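Lactococcus lactis MG1363 DpsA (Lactococcus lactis, PDB 1ZS3) forms a twelve-subunit Dps particle that binds DNA with the help of an N-terminal helix and probably protects the cell during oxidative stress. Local coordinates at residues H33-L38 with F73-L78; F39-R44 with Q66-Y71; V120-Q125 with L156-N161. All coordinates share one frame; numbering follows the deposited sequence.

In the fold
All three contacts belong to the four-helix bundle of the subunit and are buried, contacts 1 and 2 about 7 Å from the chain centre and contact 3, the more peripheral, about 11 Å (centre to centre). Contacts 1 and 2 join the same antiparallel neighbours, helices 27-51 and 55-81; contact 3 ties together the other pair, helices 111-138 and 142-165. Contact 1 is sparse and mainly aliphatic, contact 2 brings acidic and amide groups inside, and contact 3 packs around a phenylalanine. Gln125 of contact 3 provides a polar link, its amide nitrogen probably hydrogen-bonding to both glutamates of contact 2. Contacts 1 and 2 both border a second subunit, contact 1 also reaches a third, and contact 3 faces two further copies.

Contact 1. Residues H33-L38 with F73-L78; sequences HVLSNL and FKISDL
Leu35 reaches across to Ile75 and Ser76, joining the first two long helices of a Dps-type four-helix bundle, which run antiparallel here. The backbones stay well apart, the closest CA atoms, those of Leu35 and Ser76, being 8.0 Å from each other, and a single leucine does most of the bridging. Its CB leaves the helix heading for the partner, and with CG anti to the carbonyl carbon (chi1 -69°) the fork is carried out toward Ile75 and Ser76. CB and CG themselves remain behind the contact, which is made by the two methyls. Leu35 CD2 takes the larger share, 4.2 Å from Ile75 CB, at the root of that branched side chain. The serine oxygen is polar, yet it turns its bonding inward to its own helix, hydrogen-bonding to Phe72 O, and it gives the leucine only van der Waals contact. Val86, Phe72 and Leu79 pack on Leu35, while Leu151 of helix 142-165 touches Ile75. Ser76 also packs on Ile50 of a second subunit. Both methyls come to the hydroxyl from the same side, Leu35 CD2 at 3.9 Å and Leu35 CD1 at 4.1 Å from Ser76 OG.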
loop_
_atom_site.group_PDB
_atom_site.type_symbol
_atom_site.label_atom_id
_atom_site.label_comp_id
_atom_site.label_asym_id
_atom_site.label_seq_id
_atom_site.Cartn_x
_atom_site.Cartn_y
_atom_site.Cartn_z
ATOM N N HIS A 33 -22.706 33.032 0.875
ATOM C CA HIS A 33 -22.127 33.480 2.099
ATOM C C HIS A 33 -21.289 32.357 2.758
ATOM O O HIS A 33 -20.276 32.605 3.440
ATOM C CB HIS A 33 -23.246 33.861 3.023
ATOM C CG HIS A 33 -23.964 35.158 2.693
ATOM N ND1 HIS A 33 -23.297 36.401 2.393
ATOM C CD2 HIS A 33 -25.290 35.447 2.754
ATOM C CE1 HIS A 33 -24.213 37.340 2.204
ATOM N NE2 HIS A 33 -25.411 36.819 2.475
ATOM N N VAL A 34 -21.740 31.104 2.593
ATOM C CA VAL A 34 -21.095 29.998 3.257
ATOM C C VAL A 34 -19.788 29.802 2.562
ATOM O O VAL A 34 -18.760 29.786 3.222
ATOM C CB VAL A 34 -21.914 28.721 3.183
ATOM C CG1 VAL A 34 -21.081 27.560 3.623
ATOM C CG2 VAL A 34 -23.133 28.872 4.051
ATOM N N LEU A 35 -19.843 29.764 1.230
ATOM C CA LEU A 35 -18.660 29.569 0.407
ATOM C C LEU A 35 -17.651 30.671 0.507
ATOM O O LEU A 35 -16.445 30.445 0.301
ATOM C CB LEU A 35 -19.043 29.505 -1.071
ATOM C CG LEU A 35 -19.825 28.277 -1.483
ATOM C CD1 LEU A 35 -20.323 28.493 -2.882
ATOM C CD2 LEU A 35 -18.911 27.048 -1.411
ATOM N N SER A 36 -18.139 31.876 0.773
ATOM C CA SER A 36 -17.228 33.028 0.793
ATOM C C SER A 36 -16.532 32.966 2.134
ATOM O O SER A 36 -15.313 33.165 2.200
ATOM C CB SER A 36 -17.903 34.378 0.540
ATOM O OG SER A 36 -18.159 34.593 -0.846
ATOM N N ASN A 37 -17.318 32.704 3.177
ATOM C CA ASN A 37 -16.777 32.429 4.492
ATOM C C ASN A 37 -15.705 31.333 4.461
ATOM O O ASN A 37 -14.671 31.463 5.110
ATOM C CB ASN A 37 -17.893 32.072 5.490
ATOM C CG ASN A 37 -18.717 33.297 5.920
ATOM O OD1 ASN A 37 -18.407 34.418 5.537
ATOM N ND2 ASN A 37 -19.788 33.071 6.686
ATOM N N LEU A 38 -15.931 30.262 3.701
ATOM C CA LEU A 38 -14.993 29.158 3.601
ATOM C C LEU A 38 -13.647 29.674 3.147
ATOM O O LEU A 38 -12.634 29.323 3.730
ATOM C CB LEU A 38 -15.487 28.075 2.652
ATOM C CG LEU A 38 -16.587 27.197 3.233
ATOM C CD1 LEU A 38 -17.082 26.318 2.129
ATOM C CD2 LEU A 38 -16.100 26.393 4.448
ATOM N N PHE A 73 -14.756 23.186 -2.984
ATOM C CA PHE A 73 -14.957 22.471 -4.254
ATOM C C PHE A 73 -16.141 21.488 -4.178
ATOM O O PHE A 73 -16.829 21.257 -5.159
ATOM C CB PHE A 73 -13.699 21.702 -4.676
ATOM C CG PHE A 73 -12.589 22.571 -5.218
ATOM C CD1 PHE A 73 -11.443 22.814 -4.454
ATOM C CD2 PHE A 73 -12.682 23.146 -6.480
ATOM C CE1 PHE A 73 -10.433 23.607 -4.939
ATOM C CE2 PHE A 73 -11.662 23.980 -6.967
ATOM C CZ PHE A 73 -10.534 24.199 -6.196
ATOM N N LYS A 74 -16.407 20.939 -3.004
ATOM C CA LYS A 74 -17.367 19.862 -2.936
ATOM C C LYS A 74 -18.777 20.447 -3.110
ATOM O O LYS A 74 -19.611 19.890 -3.824
ATOM C CB LYS A 74 -17.215 19.063 -1.641
ATOM C CG LYS A 74 -17.947 17.751 -1.632
ATOM C CD LYS A 74 -18.487 17.392 -0.220
ATOM C CE LYS A 74 -18.408 15.852 0.077
ATOM N NZ LYS A 74 -19.472 15.407 1.060
ATOM N N ILE A 75 -19.024 21.545 -2.407
ATOM C CA ILE A 75 -20.301 22.228 -2.401
ATOM C C ILE A 75 -20.577 23.019 -3.676
ATOM O O ILE A 75 -21.728 23.094 -4.119
ATOM C CB ILE A 75 -20.393 23.088 -1.152
ATOM C CG1 ILE A 75 -20.223 22.184 0.076
ATOM C CG2 ILE A 75 -21.766 23.763 -1.037
ATOM C CD1 ILE A 75 -20.475 22.890 1.320
ATOM N N SER A 76 -19.516 23.576 -4.249
ATOM C CA SER A 76 -19.577 24.287 -5.482
ATOM C C SER A 76 -20.057 23.321 -6.486
ATOM O O SER A 76 -20.964 23.615 -7.245
ATOM C CB SER A 76 -18.237 24.897 -5.892
ATOM O OG SER A 76 -17.912 25.968 -5.021
ATOM N N ASP A 77 -19.417 22.164 -6.513
ATOM C CA ASP A 77 -19.776 21.108 -7.465
ATOM C C ASP A 77 -21.185 20.684 -7.248
ATOM O O ASP A 77 -21.873 20.403 -8.229
ATOM C CB ASP A 77 -18.873 19.898 -7.329
ATOM C CG ASP A 77 -17.617 20.070 -8.065
ATOM O OD1 ASP A 77 -16.606 19.454 -7.728
ATOM O OD2 ASP A 77 -17.527 20.832 -9.026
ATOM N N LEU A 78 -21.627 20.620 -5.983
ATOM C CA LEU A 78 -22.957 20.129 -5.729
ATOM C C LEU A 78 -23.940 21.153 -6.299
ATOM O O LEU A 78 -24.971 20.766 -6.855
ATOM C CB LEU A 78 -23.189 19.932 -4.237
ATOM C CG LEU A 78 -22.679 18.598 -3.697
ATOM C CD1 LEU A 78 -22.742 18.564 -2.184
ATOM C CD2 LEU A 78 -23.454 17.403 -4.250
#

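Contact 2. Residues F39-R44 with Q66-Y71; sequences FIENIR and QREVEY
Asn42 and Val69 meet with a methyl set over the flat face of an amide. Val69 CG2 is 3.5 Å from Asn42 ND2 and nearly as close to the amide carbon and oxygen, so it approaches from above the plane and leaves the N-H groups pointing elsewhere. The amide is brought there by an extended first torsion, CG anti to the backbone N (chi1 178°). One residue earlier on each helix, Glu68 OE1 rests against the aliphatic root of Glu41, 3.5 Å from Glu41 CB and 3.6 Å from Glu41 CG. Both glutamates bend at chi2, and their carboxylate planes stand 46° apart. Glu41 OE2 and Glu68 OE1 are 4.7 Å from each other, on two carboxylates that would repel if both were ionised; Gln125 NE2 hydrogen-bonds to both oxygens, which probably eases this. The setting is the interior of the ferritin-like four-helix bundle, where helices 27-51 and 55-81 come together closely, Asn42 CA and Glu68 CA being 6.1 Å apart. Farther out, Phe122 of helix 111-138 packs on both acidic side chains, and Asn155 of helix 142-165 touches Glu68. On the Asn42 side, Phe39 of a second subunit packs against the asparagine.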
loop_
_atom_site.group_PDB
_atom_site.type_symbol
_atom_site.label_atom_id
_atom_site.label_comp_id
_atom_site.label_asym_id
_atom_site.label_seq_id
_atom_site.Cartn_x
_atom_site.Cartn_y
_atom_site.Cartn_z
ATOM N N PHE A 39 -13.643 30.495 2.102
ATOM C CA PHE A 39 -12.393 30.923 1.507
ATOM C C PHE A 39 -11.676 31.943 2.331
ATOM O O PHE A 39 -10.439 31.967 2.322
ATOM C CB PHE A 39 -12.584 31.422 0.092
ATOM C CG PHE A 39 -11.519 30.957 -0.813
ATOM C CD1 PHE A 39 -11.720 29.893 -1.662
ATOM C CD2 PHE A 39 -10.283 31.526 -0.752
ATOM C CE1 PHE A 39 -10.721 29.457 -2.477
ATOM C CE2 PHE A 39 -9.260 31.082 -1.562
ATOM C CZ PHE A 39 -9.485 30.050 -2.430
ATOM N N ILE A 40 -12.400 32.779 3.076
ATOM C CA ILE A 40 -11.710 33.804 3.837
ATOM C C ILE A 40 -11.146 33.148 5.072
ATOM O O ILE A 40 -10.041 33.475 5.449
ATOM C CB ILE A 40 -12.647 35.067 4.106
ATOM C CG1 ILE A 40 -12.203 36.227 3.230
ATOM C CG2 ILE A 40 -12.600 35.524 5.531
ATOM C CD1 ILE A 40 -12.265 35.924 1.770
ATOM N N GLU A 41 -11.886 32.235 5.695
ATOM C CA GLU A 41 -11.320 31.370 6.734
ATOM C C GLU A 41 -10.072 30.657 6.234
ATOM O O GLU A 41 -9.096 30.650 6.921
ATOM C CB GLU A 41 -12.320 30.328 7.187
ATOM C CG GLU A 41 -12.043 29.889 8.596
ATOM C CD GLU A 41 -12.581 30.837 9.632
ATOM O OE1 GLU A 41 -11.759 31.471 10.328
ATOM O OE2 GLU A 41 -13.822 30.939 9.738
ATOM N N ASN A 42 -10.093 30.078 5.051
ATOM C CA ASN A 42 -8.913 29.471 4.469
ATOM C C ASN A 42 -7.666 30.335 4.602
ATOM O O ASN A 42 -6.583 29.856 4.960
ATOM C CB ASN A 42 -9.169 29.108 2.995
ATOM C CG ASN A 42 -7.961 28.526 2.317
ATOM O OD1 ASN A 42 -7.611 28.920 1.218
ATOM N ND2 ASN A 42 -7.335 27.567 2.968
ATOM N N ILE A 43 -7.816 31.609 4.298
ATOM C CA ILE A 43 -6.693 32.552 4.316
ATOM C C ILE A 43 -6.297 32.824 5.759
ATOM O O ILE A 43 -5.129 32.887 6.114
ATOM C CB ILE A 43 -7.062 33.870 3.587
ATOM C CG1 ILE A 43 -7.766 33.553 2.256
ATOM C CG2 ILE A 43 -5.829 34.759 3.458
ATOM C CD1 ILE A 43 -7.090 34.081 1.015
ATOM N N ARG A 44 -7.285 32.951 6.604
ATOM C CA ARG A 44 -7.069 33.201 8.012
ATOM C C ARG A 44 -6.350 32.055 8.678
ATOM O O ARG A 44 -5.533 32.279 9.567
ATOM C CB ARG A 44 -8.427 33.458 8.698
ATOM C CG ARG A 44 -8.864 34.929 8.754
ATOM C CD ARG A 44 -8.523 35.587 10.073
ATOM N NE ARG A 44 -9.405 35.090 11.138
ATOM C CZ ARG A 44 -9.039 34.873 12.403
ATOM N NH1 ARG A 44 -7.794 35.091 12.842
ATOM N NH2 ARG A 44 -9.962 34.416 13.233
ATOM N N GLN A 66 -6.975 23.078 4.498
ATOM C CA GLN A 66 -7.182 22.173 3.369
ATOM C C GLN A 66 -8.592 21.607 3.311
ATOM O O GLN A 66 -9.108 21.328 2.220
ATOM C CB GLN A 66 -6.131 21.028 3.381
ATOM C CG GLN A 66 -5.638 20.745 1.950
ATOM C CD GLN A 66 -5.717 19.239 1.521
ATOM O OE1 GLN A 66 -6.143 18.934 0.380
ATOM N NE2 GLN A 66 -5.283 18.341 2.440
ATOM N N ARG A 67 -9.225 21.471 4.477
ATOM C CA ARG A 67 -10.561 20.951 4.529
ATOM C C ARG A 67 -11.562 22.005 4.070
ATOM O O ARG A 67 -12.607 21.662 3.495
ATOM C CB ARG A 67 -10.928 20.475 5.946
ATOM C CG ARG A 67 -10.043 19.368 6.539
ATOM C CD ARG A 67 -10.190 17.974 5.927
ATOM N NE ARG A 67 -11.251 17.270 6.638
ATOM C CZ ARG A 67 -12.455 16.964 6.137
ATOM N NH1 ARG A 67 -13.348 16.340 6.917
ATOM N NH2 ARG A 67 -12.768 17.247 4.873
ATOM N N GLU A 68 -11.277 23.269 4.362
ATOM C CA GLU A 68 -12.185 24.359 3.986
ATOM C C GLU A 68 -12.161 24.526 2.465
ATOM O O GLU A 68 -13.198 24.740 1.870
ATOM C CB GLU A 68 -11.839 25.645 4.740
ATOM C CG GLU A 68 -12.029 25.574 6.273
ATOM C CD GLU A 68 -13.412 25.938 6.796
ATOM O OE1 GLU A 68 -13.658 27.136 7.021
ATOM O OE2 GLU A 68 -14.249 25.038 7.033
ATOM N N VAL A 69 -11.018 24.364 1.828
ATOM C CA VAL A 69 -10.938 24.351 0.377
ATOM C C VAL A 69 -11.597 23.106 -0.220
ATOM O O VAL A 69 -12.102 23.149 -1.329
ATOM C CB VAL A 69 -9.478 24.370 -0.046
ATOM C CG1 VAL A 69 -9.302 24.150 -1.573
ATOM C CG2 VAL A 69 -8.816 25.659 0.402
ATOM N N GLU A 70 -11.514 22.001 0.495
ATOM C CA GLU A 70 -12.106 20.754 0.087
ATOM C C GLU A 70 -13.620 20.860 0.026
ATOM O O GLU A 70 -14.254 20.292 -0.868
ATOM C CB GLU A 70 -11.724 19.653 1.053
ATOM C CG GLU A 70 -10.739 18.611 0.520
ATOM C CD GLU A 70 -10.270 17.642 1.623
ATOM O OE1 GLU A 70 -11.111 16.850 2.160
ATOM O OE2 GLU A 70 -9.069 17.684 1.965
ATOM N N TYR A 71 -14.192 21.538 1.012
ATOM C CA TYR A 71 -15.614 21.765 1.086
ATOM C C TYR A 71 -16.001 22.841 0.067
ATOM O O TYR A 71 -17.111 22.824 -0.453
ATOM C CB TYR A 71 -16.034 22.164 2.519
ATOM C CG TYR A 71 -16.218 20.970 3.411
ATOM C CD1 TYR A 71 -17.143 20.011 3.094
ATOM C CD2 TYR A 71 -15.443 20.784 4.554
ATOM C CE1 TYR A 71 -17.311 18.918 3.867
ATOM C CE2 TYR A 71 -15.610 19.671 5.343
ATOM C CZ TYR A 71 -16.542 18.734 4.976
ATOM O OH TYR A 71 -16.767 17.588 5.699
#

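Contact 3. Residues V120-Q125 with L156-N161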
loop_
_atom_site.group_PDB
_atom_site.type_symbol
_atom_site.label_atom_id
_atom_site.label_comp_id
_atom_site.label_asym_id
_atom_site.label_seq_id
_atom_site.Cartn_x
_atom_site.Cartn_y
_atom_site.Cartn_z
ATOM N N VAL A 120 -14.903 31.416 17.490
ATOM C CA VAL A 120 -15.912 32.463 17.204
ATOM C C VAL A 120 -16.229 32.510 15.717
ATOM O O VAL A 120 -17.373 32.347 15.334
ATOM C CB VAL A 120 -15.423 33.883 17.723
ATOM C CG1 VAL A 120 -16.256 35.007 17.167
ATOM C CG2 VAL A 120 -15.445 33.901 19.265
ATOM N N ASP A 121 -15.219 32.719 14.876
ATOM C CA ASP A 121 -15.342 32.515 13.441
ATOM C C ASP A 121 -16.270 31.334 13.055
ATOM O O ASP A 121 -17.180 31.512 12.246
ATOM C CB ASP A 121 -13.948 32.265 12.853
ATOM C CG ASP A 121 -13.313 33.500 12.301
ATOM O OD1 ASP A 121 -12.482 33.448 11.368
ATOM O OD2 ASP A 121 -13.585 34.602 12.757
ATOM N N PHE A 122 -16.029 30.134 13.606
ATOM C CA PHE A 122 -16.730 28.903 13.179
ATOM C C PHE A 122 -18.136 28.859 13.707
ATOM O O PHE A 122 -18.999 28.293 13.076
ATOM C CB PHE A 122 -15.951 27.646 13.578
ATOM C CG PHE A 122 -14.933 27.237 12.570
ATOM C CD1 PHE A 122 -13.645 27.718 12.627
ATOM C CD2 PHE A 122 -15.260 26.385 11.557
ATOM C CE1 PHE A 122 -12.713 27.368 11.685
ATOM C CE2 PHE A 122 -14.312 26.027 10.605
ATOM C CZ PHE A 122 -13.043 26.531 10.676
ATOM N N GLN A 123 -18.372 29.448 14.871
ATOM C CA GLN A 123 -19.708 29.529 15.463
ATOM C C GLN A 123 -20.489 30.414 14.541
ATOM O O GLN A 123 -21.667 30.212 14.348
ATOM C CB GLN A 123 -19.660 30.177 16.852
ATOM C CG GLN A 123 -20.219 29.350 18.032
ATOM C CD GLN A 123 -19.608 29.703 19.418
ATOM O OE1 GLN A 123 -20.124 29.253 20.460
ATOM N NE2 GLN A 123 -18.519 30.472 19.426
ATOM N N ALA A 124 -19.784 31.383 13.944
ATOM C CA ALA A 124 -20.417 32.363 13.036
ATOM C C ALA A 124 -20.720 31.734 11.721
ATOM O O ALA A 124 -21.780 31.989 11.174
ATOM C CB ALA A 124 -19.561 33.625 12.850
ATOM N N GLN A 125 -19.849 30.871 11.191
ATOM C CA GLN A 125 -20.149 30.205 9.920
ATOM C C GLN A 125 -21.435 29.368 10.039
ATOM O O GLN A 125 -22.143 29.197 9.026
ATOM C CB GLN A 125 -19.035 29.251 9.437
ATOM C CG GLN A 125 -17.640 29.868 9.285
ATOM C CD GLN A 125 -16.712 28.962 8.554
ATOM O OE1 GLN A 125 -17.146 28.155 7.755
ATOM N NE2 GLN A 125 -15.428 29.061 8.847
ATOM N N LEU A 156 -18.822 21.877 13.914
ATOM C CA LEU A 156 -19.087 21.602 15.341
ATOM C C LEU A 156 -17.935 20.869 16.019
ATOM O O LEU A 156 -17.654 21.069 17.201
ATOM C CB LEU A 156 -20.320 20.726 15.495
ATOM C CG LEU A 156 -21.504 21.384 16.170
ATOM C CD1 LEU A 156 -21.590 22.807 15.765
ATOM C CD2 LEU A 156 -22.790 20.609 15.828
ATOM N N GLN A 157 -17.267 20.011 15.258
ATOM C CA GLN A 157 -16.174 19.196 15.716
ATOM C C GLN A 157 -14.981 20.066 15.894
ATOM O O GLN A 157 -14.370 20.024 16.954
ATOM C CB GLN A 157 -15.916 18.160 14.646
ATOM C CG GLN A 157 -14.960 17.072 14.924
ATOM C CD GLN A 157 -14.601 16.354 13.624
ATOM O OE1 GLN A 157 -15.482 16.073 12.790
ATOM N NE2 GLN A 157 -13.322 16.122 13.411
ATOM N N VAL A 158 -14.666 20.893 14.896
ATOM C CA VAL A 158 -13.534 21.787 15.035
ATOM C C VAL A 158 -13.666 22.693 16.259
ATOM O O VAL A 158 -12.643 22.992 16.897
ATOM C CB VAL A 158 -13.331 22.679 13.802
ATOM C CG1 VAL A 158 -12.336 23.774 14.101
ATOM C CG2 VAL A 158 -12.873 21.851 12.602
ATOM N N ILE A 159 -14.888 23.146 16.568
ATOM C CA ILE A 159 -15.122 24.074 17.670
ATOM C C ILE A 159 -14.776 23.387 18.957
ATOM O O ILE A 159 -14.280 24.048 19.874
ATOM C CB ILE A 159 -16.618 24.562 17.723
ATOM C CG1 ILE A 159 -16.916 25.561 16.597
ATOM C CG2 ILE A 159 -16.977 25.222 19.096
ATOM C CD1 ILE A 159 -18.384 25.584 16.181
ATOM N N ARG A 160 -15.079 22.098 19.047
ATOM C CA ARG A 160 -14.914 21.398 20.303
ATOM C C ARG A 160 -13.522 20.931 20.432
ATOM O O ARG A 160 -13.108 20.686 21.518
ATOM C CB ARG A 160 -15.861 20.225 20.423
ATOM C CG ARG A 160 -15.739 19.488 21.771
ATOM C CD ARG A 160 -16.871 18.489 22.022
ATOM N NE ARG A 160 -16.830 17.418 21.040
ATOM C CZ ARG A 160 -16.376 16.203 21.275
ATOM N NH1 ARG A 160 -15.953 15.849 22.476
ATOM N NH2 ARG A 160 -16.371 15.327 20.303
ATOM N N ASN A 161 -12.800 20.821 19.341
ATOM C CA ASN A 161 -11.372 20.409 19.399
ATOM C C ASN A 161 -10.525 21.583 19.801
ATOM O O ASN A 161 -9.664 21.435 20.666
ATOM C CB ASN A 161 -10.855 19.927 18.046
ATOM C CG ASN A 161 -11.136 18.453 17.774
ATOM O OD1 ASN A 161 -11.589 17.684 18.651
ATOM N ND2 ASN A 161 -10.855 18.051 16.543
#
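Val158 and Ile159 pack against Phe122 where the last two long helices of the ferritin-like four-helix bundle run nearly antiparallel, their local axes 9.5 Å apart at an angle of 159°. At the start of segment 156-161, Leu156 leans on Asn126 of the facing helix and on Glu82 of a neighbouring subunit. Two residues on, Val158 aims its CG1 methyl at the phenyl ring, 4.3 Å above the plane and over its centre. Gln125 NE2 lies 3.7 Å above the opposite face of the Phe122 ring, offset toward the rim, placing the ring between a methyl and an amide nitrogen. Nearer the backbone, Ile159 CG1, beside its own N (chi1 -74°), comes 3.8 Å from Phe122 CB, at the base of the aromatic side chain, and Ile159 CD1 ends against the main chain at the Phe122-Gln123 peptide, 4.1 Å from Gln123 N. Ile64 of helix 55-81 touches both Phe122 and Val158, tying the pair to the rest of the bundle. Arg160 turns outward, where its NE forms a salt bridge with Asp81 OD1 of a neighbouring subunit. Asn161 closes the segment with a hydrogen bond within its own chain, from ND2 to Tyr60 OH.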